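Neurotoxin (Clostridium botulinum, PDB 3N7L) probably binds gangliosides on the neuronal surface as the receptor-binding domain of a botulinum neurotoxin of the mosaic serotype D/C. Local coordinates at residues A[279-283]-A[306-310]; A[262-267]-A[386-390]; A[139-143]-A[236-240]. All coordinates share one frame; numbering follows the deposited sequence.

All three contacts belong to a receptor-binding domain built as two beta-rich halves, an N-terminal lectin-like jelly roll and a C-terminal beta-trefoil. Interaction 3, its centre about 2 Å from the centre of the chain, ties the halves to each other. Interactions 1 and 2 both lie inside the trefoil, their centres about 16 Å apart. Along the sequence interaction 3 closes first; the segments of interaction 2 then bracket those of interaction 1. The hairpin of strands 257-262 and 265-270 connects these two, since its Lys-261 packs against interaction 1 and its turn forms interaction 2. One contact thus joins the lobes, while the other two hold loops within the trefoil.

Interaction 1 of 3, residues A[279-283]-A[306-310]; sequences EGYKI and NTTID
Tyr-281 and Ile-309 make a CH-pi contact at the point where two neighbouring strands of the C-terminal beta-trefoil part company, and a short bridge of hydroxyl and water takes over where regular pairing ends. Segment 279-283 is the loop leading into strand 283-287, while 306-310 is the end of strand 302-308 and the loop that follows. The two strands run antiparallel, and their sheet pairing is represented just beyond by the backbone bond between Asn-306 and Ile-284.

CG1 of Ile-309 sits over the centre of the phenol, 3.8 Å from the centroid of the Tyr-281 ring and only 9° off its normal. CG2 of the same isoleucine reaches the far end of the ring, 3.7 Å from OH of Tyr-281, so both branches of the aliphatic side chain lie along one aromatic face. In Tyr-281, chi1 (-58°) carries the ring toward Ile-309, and chi2 (129°) turns its face to that residue. Lys-261 of strand 257-262 touches both residues.

Nearer the sheet the contact turns polar. OG1 of Thr-307 donates a hydrogen bond of 2.7 Å to O of Lys-282, tilted out of the carbonyl plane. A water donates to this same oxygen and accepts from N of Thr-308. Another water accepts from N of Lys-282 and donates to O of Thr-308, at 2.7 Å from that oxygen. CA of Ile-283 adds a CA-H...O contact of 3.2 Å to O of Asn-306.

The carbonyl of Lys-282 is thus satisfied by a hydroxyl and a water together, while N of Lys-282 and both backbone polar groups of Thr-308 are met by waters. The polar backbone therefore needs no direct pairing between these residues.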
ATOM      1  N   GLU A 279       9.632 -14.236   8.819  1.00 29.73           N
ATOM      2  CA  GLU A 279      10.041 -14.910  10.040  1.00 27.27           C
ATOM      3  C   GLU A 279       8.782 -15.339  10.790  1.00 25.89           C
ATOM      4  O   GLU A 279       7.764 -14.646  10.760  1.00 24.15           O
ATOM      5  CB  GLU A 279      10.897 -13.969  10.896  1.00 28.84           C
ATOM      6  CG  GLU A 279      11.346 -14.558  12.222  1.00 32.30           C
ATOM      7  CD  GLU A 279      12.550 -13.828  12.810  1.00 36.18           C
ATOM      8  OE1 GLU A 279      12.714 -12.615  12.534  1.00 34.13           O
ATOM      9  OE2 GLU A 279      13.326 -14.470  13.557  1.00 35.66           O
ATOM     10  N   GLY A 280       8.843 -16.495  11.438  1.00 24.04           N
ATOM     11  CA  GLY A 280       7.698 -16.976  12.184  1.00 23.19           C
ATOM     12  C   GLY A 280       6.670 -17.728  11.360  1.00 21.08           C
ATOM     13  O   GLY A 280       6.890 -18.041  10.196  1.00 19.25           O
ATOM     14  N   TYR A 281       5.530 -18.000  11.981  1.00 20.90           N
ATOM     15  CA  TYR A 281       4.450 -18.730  11.338  1.00 21.52           C
ATOM     16  C   TYR A 281       3.564 -17.855  10.468  1.00 21.34           C
ATOM     17  O   TYR A 281       3.351 -16.675  10.758  1.00 20.47           O
ATOM     18  CB  TYR A 281       3.610 -19.436  12.405  1.00 20.59           C
ATOM     19  CG  TYR A 281       4.442 -20.382  13.234  1.00 24.45           C
ATOM     20  CD1 TYR A 281       4.415 -20.334  14.630  1.00 25.38           C
ATOM     21  CD2 TYR A 281       5.304 -21.293  12.619  1.00 25.60           C
ATOM     22  CE1 TYR A 281       5.233 -21.164  15.394  1.00 27.10           C
ATOM     23  CE2 TYR A 281       6.125 -22.127  13.373  1.00 28.37           C
ATOM     24  CZ  TYR A 281       6.088 -22.057  14.756  1.00 27.18           C
ATOM     25  OH  TYR A 281       6.917 -22.871  15.494  1.00 30.76           O
ATOM     26  N   LYS A 282       3.056 -18.455   9.397  1.00 19.91           N
ATOM     27  CA  LYS A 282       2.185 -17.770   8.460  1.00 20.42           C
ATOM     28  C   LYS A 282       0.746 -18.188   8.699  1.00 19.10           C
ATOM     29  O   LYS A 282       0.477 -19.258   9.236  1.00 21.08           O
ATOM     30  CB  LYS A 282       2.594 -18.109   7.023  1.00 21.85           C
ATOM     31  CG  LYS A 282       3.906 -17.472   6.613  1.00 26.77           C
ATOM     32  CD  LYS A 282       4.520 -18.139   5.391  1.00 31.44           C
ATOM     33  CE  LYS A 282       5.284 -19.393   5.770  1.00 32.22           C
ATOM     34  NZ  LYS A 282       6.025 -19.954   4.599  1.00 36.73           N
ATOM     35  N   ILE A 283      -0.178 -17.330   8.304  1.00 21.35           N
ATOM     36  CA  ILE A 283      -1.592 -17.618   8.455  1.00 21.52           C
ATOM     37  C   ILE A 283      -2.217 -17.717   7.070  1.00 20.91           C
ATOM     38  O   ILE A 283      -1.655 -17.216   6.096  1.00 18.17           O
ATOM     39  CB  ILE A 283      -2.329 -16.494   9.289  1.00 26.56           C
ATOM     40  CG1 ILE A 283      -2.193 -15.118   8.622  1.00 26.58           C
ATOM     41  CG2 ILE A 283      -1.752 -16.418  10.684  1.00 31.68           C
ATOM     42  CD1 ILE A 283      -3.138 -14.908   7.424  1.00 29.36           C
ATOM     43  N   ASN A 306      -6.156 -20.152   9.567  1.00 23.68           N
ATOM     44  CA  ASN A 306      -5.458 -21.430   9.683  1.00 24.44           C
ATOM     45  C   ASN A 306      -3.967 -21.112   9.717  1.00 24.45           C
ATOM     46  O   ASN A 306      -3.542 -20.066   9.233  1.00 23.80           O
ATOM     47  CB  ASN A 306      -5.738 -22.316   8.458  1.00 25.78           C
ATOM     48  CG  ASN A 306      -6.934 -23.227   8.639  1.00 26.97           C
ATOM     49  OD1 ASN A 306      -7.462 -23.766   7.668  1.00 31.07           O
ATOM     50  ND2 ASN A 306      -7.357 -23.421   9.877  1.00 26.91           N
ATOM     51  N   THR A 307      -3.175 -22.008  10.294  1.00 24.78           N
ATOM     52  CA  THR A 307      -1.729 -21.821  10.324  1.00 25.54           C
ATOM     53  C   THR A 307      -1.028 -23.158  10.483  1.00 24.92           C
ATOM     54  O   THR A 307      -1.434 -23.988  11.289  1.00 24.39           O
ATOM     55  CB  THR A 307      -1.274 -20.877  11.463  1.00 29.20           C
ATOM     56  OG1 THR A 307       0.158 -20.753  11.432  1.00 31.39           O
ATOM     57  CG2 THR A 307      -1.715 -21.408  12.827  1.00 30.16           C
ATOM     58  N   THR A 308       0.021 -23.361   9.695  1.00 24.93           N
ATOM     59  CA  THR A 308       0.792 -24.591   9.745  1.00 28.55           C
ATOM     60  C   THR A 308       2.019 -24.348  10.605  1.00 29.78           C
ATOM     61  O   THR A 308       2.861 -23.519  10.270  1.00 29.05           O
ATOM     62  CB  THR A 308       1.240 -25.019   8.333  1.00 28.79           C
ATOM     63  OG1 THR A 308       0.082 -25.270   7.526  1.00 29.95           O
ATOM     64  CG2 THR A 308       2.104 -26.286   8.396  1.00 29.61           C
ATOM     65  N   ILE A 309       2.129 -25.054  11.723  1.00 32.46           N
ATOM     66  CA  ILE A 309       3.288 -24.840  12.577  1.00 38.34           C
ATOM     67  C   ILE A 309       4.407 -25.813  12.237  1.00 42.30           C
ATOM     68  O   ILE A 309       5.406 -25.420  11.624  1.00 47.59           O
ATOM     69  CB  ILE A 309       2.910 -24.906  14.073  1.00 36.00           C
ATOM     70  CG1 ILE A 309       2.369 -23.543  14.528  1.00 36.01           C
ATOM     71  CG2 ILE A 309       4.134 -25.227  14.916  1.00 32.92           C
ATOM     72  CD1 ILE A 309       1.236 -23.001  13.716  1.00 34.12           C
ATOM     73  N   ASP A 310       4.272 -27.069  12.629  1.00 43.66           N
ATOM     74  CA  ASP A 310       5.310 -28.026  12.280  1.00 46.19           C
ATOM     75  C   ASP A 310       4.820 -28.658  10.997  1.00 45.66           C
ATOM     76  O   ASP A 310       5.052 -28.142   9.900  1.00 48.10           O
ATOM     77  CB  ASP A 310       5.463 -29.081  13.376  1.00 50.05           C
ATOM     78  CG  ASP A 310       6.496 -28.688  14.419  1.00 53.30           C
ATOM     79  OD1 ASP A 310       6.426 -27.551  14.935  1.00 54.70           O
ATOM     80  OD2 ASP A 310       7.380 -29.522  14.726  1.00 56.66           O
TER
HETATM   81  O   HOH W   1       3.530 -21.186   9.099  1.00 25.10           O
HETATM   82  O   HOH W   2       0.420 -21.500   7.267  1.00 26.55           O

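Interaction 2 of 3, residues A[262-267]-A[386-390]; sequences KGNGIV and LGDDY. With SO4 (sulfate ion), chain B.
The side chains of Leu-386 and Lys-262 cross at a slant, CB of Leu-386 4.0 Å from CG of Lys-262. The leucine then reaches on toward Val-267, tip to tip, its CD1 3.5 Å from CG1 of the valine. Lys-262 is extended, with CG anti to the backbone N (chi1 -176°), and this carries its ammonium past the leucine to Asp-389. There NZ forms a salt bridge of 3.2 Å with OD1 of Asp-389, on the syn side and 30° out of the carboxylate plane.

In the next shell, Leu-386 N donates almost straight to Asp-389 OD2 (2.8 Å, 176°), from above the carboxylate plane. The hydroxyl of Tyr-396 bonds both NZ of Lys-262 and OD2 of Asp-389, bridging the two partners of the salt bridge. Farther out, a sulfate, probably from the crystallisation liquor, is bonded by N of Tyr-390, Trp-391 and Phe-392 and by NE2 of His-394.

Two type II' beta turns meet here with Gly-263 CA 3.7 Å from Gly-387 N. They join the 257-270 hairpin of the beta-trefoil to the loop between strands 373-384 and 394-402, probably the ganglioside-binding loop described for serotypes C and D-SA.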
ATOM      1  N   LYS A 262       3.466 -21.158  21.764  1.00 23.53           N
ATOM      2  CA  LYS A 262       3.950 -21.803  22.973  1.00 22.35           C
ATOM      3  C   LYS A 262       2.724 -22.413  23.626  1.00 22.66           C
ATOM      4  O   LYS A 262       1.826 -21.699  24.060  1.00 23.00           O
ATOM      5  CB  LYS A 262       4.611 -20.807  23.923  1.00 23.29           C
ATOM      6  CG  LYS A 262       5.207 -21.502  25.139  1.00 24.99           C
ATOM      7  CD  LYS A 262       6.206 -20.638  25.872  1.00 26.87           C
ATOM      8  CE  LYS A 262       6.865 -21.425  26.995  1.00 27.05           C
ATOM      9  NZ  LYS A 262       7.879 -20.596  27.698  1.00 30.88           N
ATOM     10  N   GLY A 263       2.676 -23.738  23.689  1.00 23.28           N
ATOM     11  CA  GLY A 263       1.505 -24.375  24.256  1.00 24.79           C
ATOM     12  C   GLY A 263       0.337 -24.042  23.336  1.00 24.57           C
ATOM     13  O   GLY A 263       0.481 -24.065  22.110  1.00 25.94           O
ATOM     14  N   ASN A 264      -0.811 -23.711  23.912  1.00 24.45           N
ATOM     15  CA  ASN A 264      -1.988 -23.368  23.116  1.00 25.27           C
ATOM     16  C   ASN A 264      -1.949 -21.931  22.628  1.00 24.01           C
ATOM     17  O   ASN A 264      -2.716 -21.549  21.742  1.00 25.02           O
ATOM     18  CB  ASN A 264      -3.267 -23.534  23.940  1.00 28.37           C
ATOM     19  CG  ASN A 264      -3.539 -24.966  24.314  1.00 31.78           C
ATOM     20  OD1 ASN A 264      -3.638 -25.834  23.450  1.00 33.73           O
ATOM     21  ND2 ASN A 264      -3.666 -25.225  25.611  1.00 34.52           N
ATOM     22  N   GLY A 265      -1.054 -21.134  23.202  1.00 22.21           N
ATOM     23  CA  GLY A 265      -1.011 -19.731  22.841  1.00 20.62           C
ATOM     24  C   GLY A 265      -0.160 -19.247  21.684  1.00 21.96           C
ATOM     25  O   GLY A 265       0.874 -19.831  21.339  1.00 21.74           O
ATOM     26  N   ILE A 266      -0.637 -18.170  21.070  1.00 20.63           N
ATOM     27  CA  ILE A 266       0.082 -17.498  19.997  1.00 21.38           C
ATOM     28  C   ILE A 266       0.849 -16.423  20.761  1.00 21.45           C
ATOM     29  O   ILE A 266       0.256 -15.685  21.547  1.00 21.50           O
ATOM     30  CB  ILE A 266      -0.861 -16.759  19.012  1.00 20.62           C
ATOM     31  CG1 ILE A 266      -1.607 -17.752  18.117  1.00 20.40           C
ATOM     32  CG2 ILE A 266      -0.049 -15.771  18.171  1.00 19.56           C
ATOM     33  CD1 ILE A 266      -0.696 -18.572  17.222  1.00 24.10           C
ATOM     34  N   VAL A 267       2.158 -16.346  20.562  1.00 21.57           N
ATOM     35  CA  VAL A 267       2.951 -15.327  21.239  1.00 20.14           C
ATOM     36  C   VAL A 267       3.773 -14.599  20.186  1.00 20.56           C
ATOM     37  O   VAL A 267       4.123 -15.174  19.149  1.00 21.08           O
ATOM     38  CB  VAL A 267       3.907 -15.927  22.307  1.00 20.79           C
ATOM     39  CG1 VAL A 267       3.114 -16.691  23.356  1.00 20.16           C
ATOM     40  CG2 VAL A 267       4.933 -16.825  21.644  1.00 24.83           C
ATOM     41  N   LEU A 386       2.282 -20.654  29.845  1.00 22.41           N
ATOM     42  CA  LEU A 386       2.007 -21.341  28.583  1.00 22.80           C
ATOM     43  C   LEU A 386       2.979 -22.504  28.408  1.00 24.65           C
ATOM     44  O   LEU A 386       4.126 -22.447  28.867  1.00 24.38           O
ATOM     45  CB  LEU A 386       2.152 -20.385  27.387  1.00 21.67           C
ATOM     46  CG  LEU A 386       1.092 -19.297  27.173  1.00 21.97           C
ATOM     47  CD1 LEU A 386       1.524 -18.374  26.037  1.00 21.44           C
ATOM     48  CD2 LEU A 386      -0.257 -19.936  26.864  1.00 20.15           C
ATOM     49  N   GLY A 387       2.510 -23.559  27.750  1.00 26.31           N
ATOM     50  CA  GLY A 387       3.346 -24.721  27.508  1.00 27.80           C
ATOM     51  C   GLY A 387       3.936 -25.345  28.759  1.00 28.59           C
ATOM     52  O   GLY A 387       3.215 -25.695  29.696  1.00 26.60           O
ATOM     53  N   ASP A 388       5.257 -25.477  28.780  1.00 29.32           N
ATOM     54  CA  ASP A 388       5.927 -26.074  29.921  1.00 32.09           C
ATOM     55  C   ASP A 388       6.175 -25.123  31.094  1.00 31.64           C
ATOM     56  O   ASP A 388       6.897 -25.475  32.027  1.00 32.30           O
ATOM     57  CB  ASP A 388       7.245 -26.723  29.479  1.00 37.43           C
ATOM     58  CG  ASP A 388       8.249 -25.717  28.955  1.00 43.16           C
ATOM     59  OD1 ASP A 388       9.329 -26.149  28.491  1.00 47.30           O
ATOM     60  OD2 ASP A 388       7.967 -24.499  29.006  1.00 47.18           O
ATOM     61  N   ASP A 389       5.588 -23.924  31.059  1.00 30.28           N
ATOM     62  CA  ASP A 389       5.751 -22.990  32.176  1.00 28.84           C
ATOM     63  C   ASP A 389       5.195 -23.697  33.402  1.00 29.24           C
ATOM     64  O   ASP A 389       4.097 -24.256  33.351  1.00 26.49           O
ATOM     65  CB  ASP A 389       4.956 -21.702  31.963  1.00 27.40           C
ATOM     66  CG  ASP A 389       5.579 -20.797  30.934  1.00 27.90           C
ATOM     67  OD1 ASP A 389       6.773 -20.986  30.625  1.00 25.07           O
ATOM     68  OD2 ASP A 389       4.875 -19.885  30.449  1.00 28.54           O
ATOM     69  N   TYR A 390       5.935 -23.661  34.506  1.00 28.70           N
ATOM     70  CA  TYR A 390       5.479 -24.341  35.712  1.00 29.95           C
ATOM     71  C   TYR A 390       5.593 -23.530  36.996  1.00 29.27           C
ATOM     72  O   TYR A 390       4.581 -23.193  37.612  1.00 29.81           O
ATOM     73  CB  TYR A 390       6.238 -25.666  35.867  1.00 31.78           C
ATOM     74  CG  TYR A 390       5.711 -26.552  36.972  1.00 35.08           C
ATOM     75  CD1 TYR A 390       6.262 -26.513  38.251  1.00 34.92           C
ATOM     76  CD2 TYR A 390       4.646 -27.426  36.738  1.00 37.72           C
ATOM     77  CE1 TYR A 390       5.767 -27.318  39.274  1.00 37.26           C
ATOM     78  CE2 TYR A 390       4.142 -28.237  37.756  1.00 39.33           C
ATOM     79  CZ  TYR A 390       4.708 -28.178  39.019  1.00 39.15           C
ATOM     80  OH  TYR A 390       4.211 -28.975  40.022  1.00 41.89           O
TER
HETATM   81  S   SO4 B1301       9.227 -22.029  34.796  1.00 34.83           S
HETATM   82  O1  SO4 B1301      10.295 -21.423  35.595  1.00 37.99           O
HETATM   83  O2  SO4 B1301       8.955 -23.390  35.288  1.00 38.04           O
HETATM   84  O3  SO4 B1301       9.632 -22.096  33.369  1.00 35.27           O
HETATM   85  O4  SO4 B1301       8.015 -21.192  34.920  1.00 34.72           O
HETATM   86  O   HOH W   3      -0.469 -23.735  26.922  1.00 32.73           O

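Interaction 3 of 3, residues A[139-143]-A[236-240]; sequences YNKWF and YWGND
Tyr-236 and Lys-141 open the interface between the lectin-like jelly roll and the beta-trefoil, the two-lobed plan of clostridial neurotoxin receptor-binding domains. NZ of Lys-141 stands 4.4 Å from the centroid of the Tyr-236 ring, an off-centre cation-pi contact. The bend at chi3 (65°) turns NZ of Lys-141 toward the phenol end of Tyr-236, with CZ and OH each 3.9 Å away; NZ also donates to Asp-357 O and to a water that bonds O of Tyr-236.

Trp-237 comes next. CB of Asn-140 lies over one face of its six-membered ring, 4.1 Å from the centroid, while Tyr-236 CD2 lies over the opposite face. The amide follows CB over the same face, ND2 of Asn-140 3.7 Å from CH2 of Trp-237, its plane tilted 53° to the ring; OD1 is held by the backbone N of Lys-83 and of Trp-84. O of Trp-237 accepts a direct backbone bond from N of Trp-142, 2.8 Å, across the lobe boundary.

Gly-238, at positive phi, carries its backbone past the Trp-142 side chain, its O 3.9 Å from CD1 of Trp-142. Asn-239 completes the segment's contact: its OD1 lies at the edge of the Trp-142 indole, in plane, and receives a weak hydrogen bond from NE1 of Trp-142 at 3.5 Å, the amide and ring planes standing 89° apart.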
ATOM      1  N   TYR A 139       9.733   1.150   1.338  1.00 22.87           N
ATOM      2  CA  TYR A 139       8.398   1.672   1.069  1.00 24.36           C
ATOM      3  C   TYR A 139       7.948   0.963  -0.214  1.00 23.30           C
ATOM      4  O   TYR A 139       8.012   1.530  -1.301  1.00 23.25           O
ATOM      5  CB  TYR A 139       8.470   3.184   0.849  1.00 24.64           C
ATOM      6  CG  TYR A 139       7.141   3.884   0.959  1.00 24.59           C
ATOM      7  CD1 TYR A 139       6.670   4.343   2.192  1.00 26.66           C
ATOM      8  CD2 TYR A 139       6.347   4.087  -0.168  1.00 26.48           C
ATOM      9  CE1 TYR A 139       5.437   4.994   2.296  1.00 26.92           C
ATOM     10  CE2 TYR A 139       5.115   4.732  -0.077  1.00 26.74           C
ATOM     11  CZ  TYR A 139       4.666   5.184   1.153  1.00 28.93           C
ATOM     12  OH  TYR A 139       3.454   5.834   1.228  1.00 30.99           O
ATOM     13  N   ASN A 140       7.492  -0.282  -0.081  1.00 22.97           N
ATOM     14  CA  ASN A 140       7.105  -1.073  -1.244  1.00 23.52           C
ATOM     15  C   ASN A 140       5.608  -1.211  -1.482  1.00 24.13           C
ATOM     16  O   ASN A 140       5.155  -2.154  -2.141  1.00 24.48           O
ATOM     17  CB  ASN A 140       7.742  -2.459  -1.125  1.00 23.11           C
ATOM     18  CG  ASN A 140       9.133  -2.396  -0.527  1.00 22.26           C
ATOM     19  OD1 ASN A 140       9.962  -1.589  -0.949  1.00 22.43           O
ATOM     20  ND2 ASN A 140       9.394  -3.237   0.459  1.00 21.90           N
ATOM     21  N   LYS A 141       4.842  -0.261  -0.968  1.00 22.75           N
ATOM     22  CA  LYS A 141       3.402  -0.304  -1.121  1.00 23.09           C
ATOM     23  C   LYS A 141       2.878   0.598  -2.234  1.00 23.09           C
ATOM     24  O   LYS A 141       3.558   1.514  -2.697  1.00 22.57           O
ATOM     25  CB  LYS A 141       2.742   0.089   0.206  1.00 25.81           C
ATOM     26  CG  LYS A 141       3.043   1.511   0.657  1.00 27.20           C
ATOM     27  CD  LYS A 141       2.693   1.728   2.134  1.00 32.04           C
ATOM     28  CE  LYS A 141       3.577   0.878   3.054  1.00 34.48           C
ATOM     29  NZ  LYS A 141       3.214   0.986   4.504  1.00 34.47           N
ATOM     30  N   TRP A 142       1.662   0.312  -2.675  1.00 21.75           N
ATOM     31  CA  TRP A 142       1.022   1.132  -3.686  1.00 20.34           C
ATOM     32  C   TRP A 142       0.703   2.464  -3.014  1.00 20.61           C
ATOM     33  O   TRP A 142       0.292   2.485  -1.852  1.00 18.44           O
ATOM     34  CB  TRP A 142      -0.307   0.508  -4.123  1.00 19.81           C
ATOM     35  CG  TRP A 142      -0.236  -0.479  -5.242  1.00 18.62           C
ATOM     36  CD1 TRP A 142      -0.377  -1.837  -5.153  1.00 16.94           C
ATOM     37  CD2 TRP A 142      -0.091  -0.179  -6.635  1.00 17.83           C
ATOM     38  NE1 TRP A 142      -0.337  -2.397  -6.404  1.00 18.86           N
ATOM     39  CE2 TRP A 142      -0.163  -1.403  -7.334  1.00 17.24           C
ATOM     40  CE3 TRP A 142       0.090   1.009  -7.359  1.00 15.13           C
ATOM     41  CZ2 TRP A 142      -0.060  -1.478  -8.728  1.00 18.45           C
ATOM     42  CZ3 TRP A 142       0.195   0.940  -8.740  1.00 16.01           C
ATOM     43  CH2 TRP A 142       0.118  -0.300  -9.415  1.00 20.52           C
ATOM     44  N   PHE A 143       0.907   3.572  -3.720  1.00 19.12           N
ATOM     45  CA  PHE A 143       0.543   4.870  -3.173  1.00 18.40           C
ATOM     46  C   PHE A 143       0.051   5.770  -4.301  1.00 19.33           C
ATOM     47  O   PHE A 143       0.417   5.586  -5.467  1.00 19.36           O
ATOM     48  CB  PHE A 143       1.690   5.506  -2.344  1.00 17.67           C
ATOM     49  CG  PHE A 143       2.929   5.842  -3.119  1.00 17.48           C
ATOM     50  CD1 PHE A 143       3.171   7.149  -3.532  1.00 19.58           C
ATOM     51  CD2 PHE A 143       3.897   4.872  -3.372  1.00 18.71           C
ATOM     52  CE1 PHE A 143       4.360   7.489  -4.178  1.00 19.03           C
ATOM     53  CE2 PHE A 143       5.091   5.200  -4.021  1.00 19.58           C
ATOM     54  CZ  PHE A 143       5.322   6.511  -4.422  1.00 19.90           C
ATOM     55  N   TYR A 236      -0.546  -5.677   3.022  1.00 17.70           N
ATOM     56  CA  TYR A 236       0.367  -4.595   3.398  1.00 19.26           C
ATOM     57  C   TYR A 236       0.905  -3.726   2.255  1.00 18.88           C
ATOM     58  O   TYR A 236       1.180  -2.538   2.448  1.00 16.49           O
ATOM     59  CB  TYR A 236       1.537  -5.169   4.206  1.00 19.66           C
ATOM     60  CG  TYR A 236       2.372  -4.137   4.942  1.00 23.04           C
ATOM     61  CD1 TYR A 236       1.799  -3.294   5.893  1.00 22.57           C
ATOM     62  CD2 TYR A 236       3.747  -4.043   4.723  1.00 25.81           C
ATOM     63  CE1 TYR A 236       2.570  -2.388   6.616  1.00 26.12           C
ATOM     64  CE2 TYR A 236       4.530  -3.139   5.441  1.00 25.20           C
ATOM     65  CZ  TYR A 236       3.937  -2.318   6.385  1.00 25.08           C
ATOM     66  OH  TYR A 236       4.704  -1.439   7.109  1.00 27.82           O
ATOM     67  N   TRP A 237       1.055  -4.306   1.069  1.00 19.86           N
ATOM     68  CA  TRP A 237       1.589  -3.556  -0.064  1.00 19.48           C
ATOM     69  C   TRP A 237       0.490  -2.881  -0.887  1.00 19.99           C
ATOM     70  O   TRP A 237       0.778  -2.185  -1.860  1.00 20.95           O
ATOM     71  CB  TRP A 237       2.418  -4.485  -0.959  1.00 20.79           C
ATOM     72  CG  TRP A 237       3.494  -5.251  -0.215  1.00 22.39           C
ATOM     73  CD1 TRP A 237       3.741  -6.593  -0.288  1.00 20.48           C
ATOM     74  CD2 TRP A 237       4.465  -4.714   0.693  1.00 21.88           C
ATOM     75  NE1 TRP A 237       4.804  -6.926   0.521  1.00 21.31           N
ATOM     76  CE2 TRP A 237       5.268  -5.793   1.132  1.00 21.25           C
ATOM     77  CE3 TRP A 237       4.736  -3.426   1.179  1.00 22.52           C
ATOM     78  CZ2 TRP A 237       6.326  -5.623   2.035  1.00 23.83           C
ATOM     79  CZ3 TRP A 237       5.790  -3.258   2.078  1.00 23.70           C
ATOM     80  CH2 TRP A 237       6.571  -4.354   2.495  1.00 23.83           C
ATOM     81  N   GLY A 238      -0.764  -3.089  -0.502  1.00 19.98           N
ATOM     82  CA  GLY A 238      -1.853  -2.468  -1.229  1.00 19.52           C
ATOM     83  C   GLY A 238      -2.553  -3.332  -2.261  1.00 21.19           C
ATOM     84  O   GLY A 238      -3.447  -2.842  -2.950  1.00 21.85           O
ATOM     85  N   ASN A 239      -2.147  -4.593  -2.402  1.00 20.36           N
ATOM     86  CA  ASN A 239      -2.805  -5.495  -3.355  1.00 21.94           C
ATOM     87  C   ASN A 239      -4.075  -5.990  -2.671  1.00 21.37           C
ATOM     88  O   ASN A 239      -4.195  -5.888  -1.453  1.00 21.53           O
ATOM     89  CB  ASN A 239      -1.933  -6.718  -3.670  1.00 23.34           C
ATOM     90  CG  ASN A 239      -0.567  -6.348  -4.215  1.00 28.68           C
ATOM     91  OD1 ASN A 239      -0.456  -5.631  -5.203  1.00 30.11           O
ATOM     92  ND2 ASN A 239       0.483  -6.855  -3.572  1.00 32.63           N
ATOM     93  N   ASP A 240      -5.016  -6.536  -3.436  1.00 21.74           N
ATOM     94  CA  ASP A 240      -6.244  -7.054  -2.829  1.00 21.22           C
ATOM     95  C   ASP A 240      -5.900  -8.228  -1.911  1.00 20.04           C
ATOM     96  O   ASP A 240      -5.132  -9.112  -2.292  1.00 20.61           O
ATOM     97  CB  ASP A 240      -7.225  -7.549  -3.898  1.00 21.95           C
ATOM     98  CG  ASP A 240      -7.709  -6.444  -4.816  1.00 26.08           C
ATOM     99  OD1 ASP A 240      -7.561  -5.254  -4.461  1.00 26.04           O
ATOM    100  OD2 ASP A 240      -8.254  -6.776  -5.891  1.00 28.35           O
TER
HETATM  101  O   HOH W   4       0.574  -0.826   4.427  1.00 25.70           O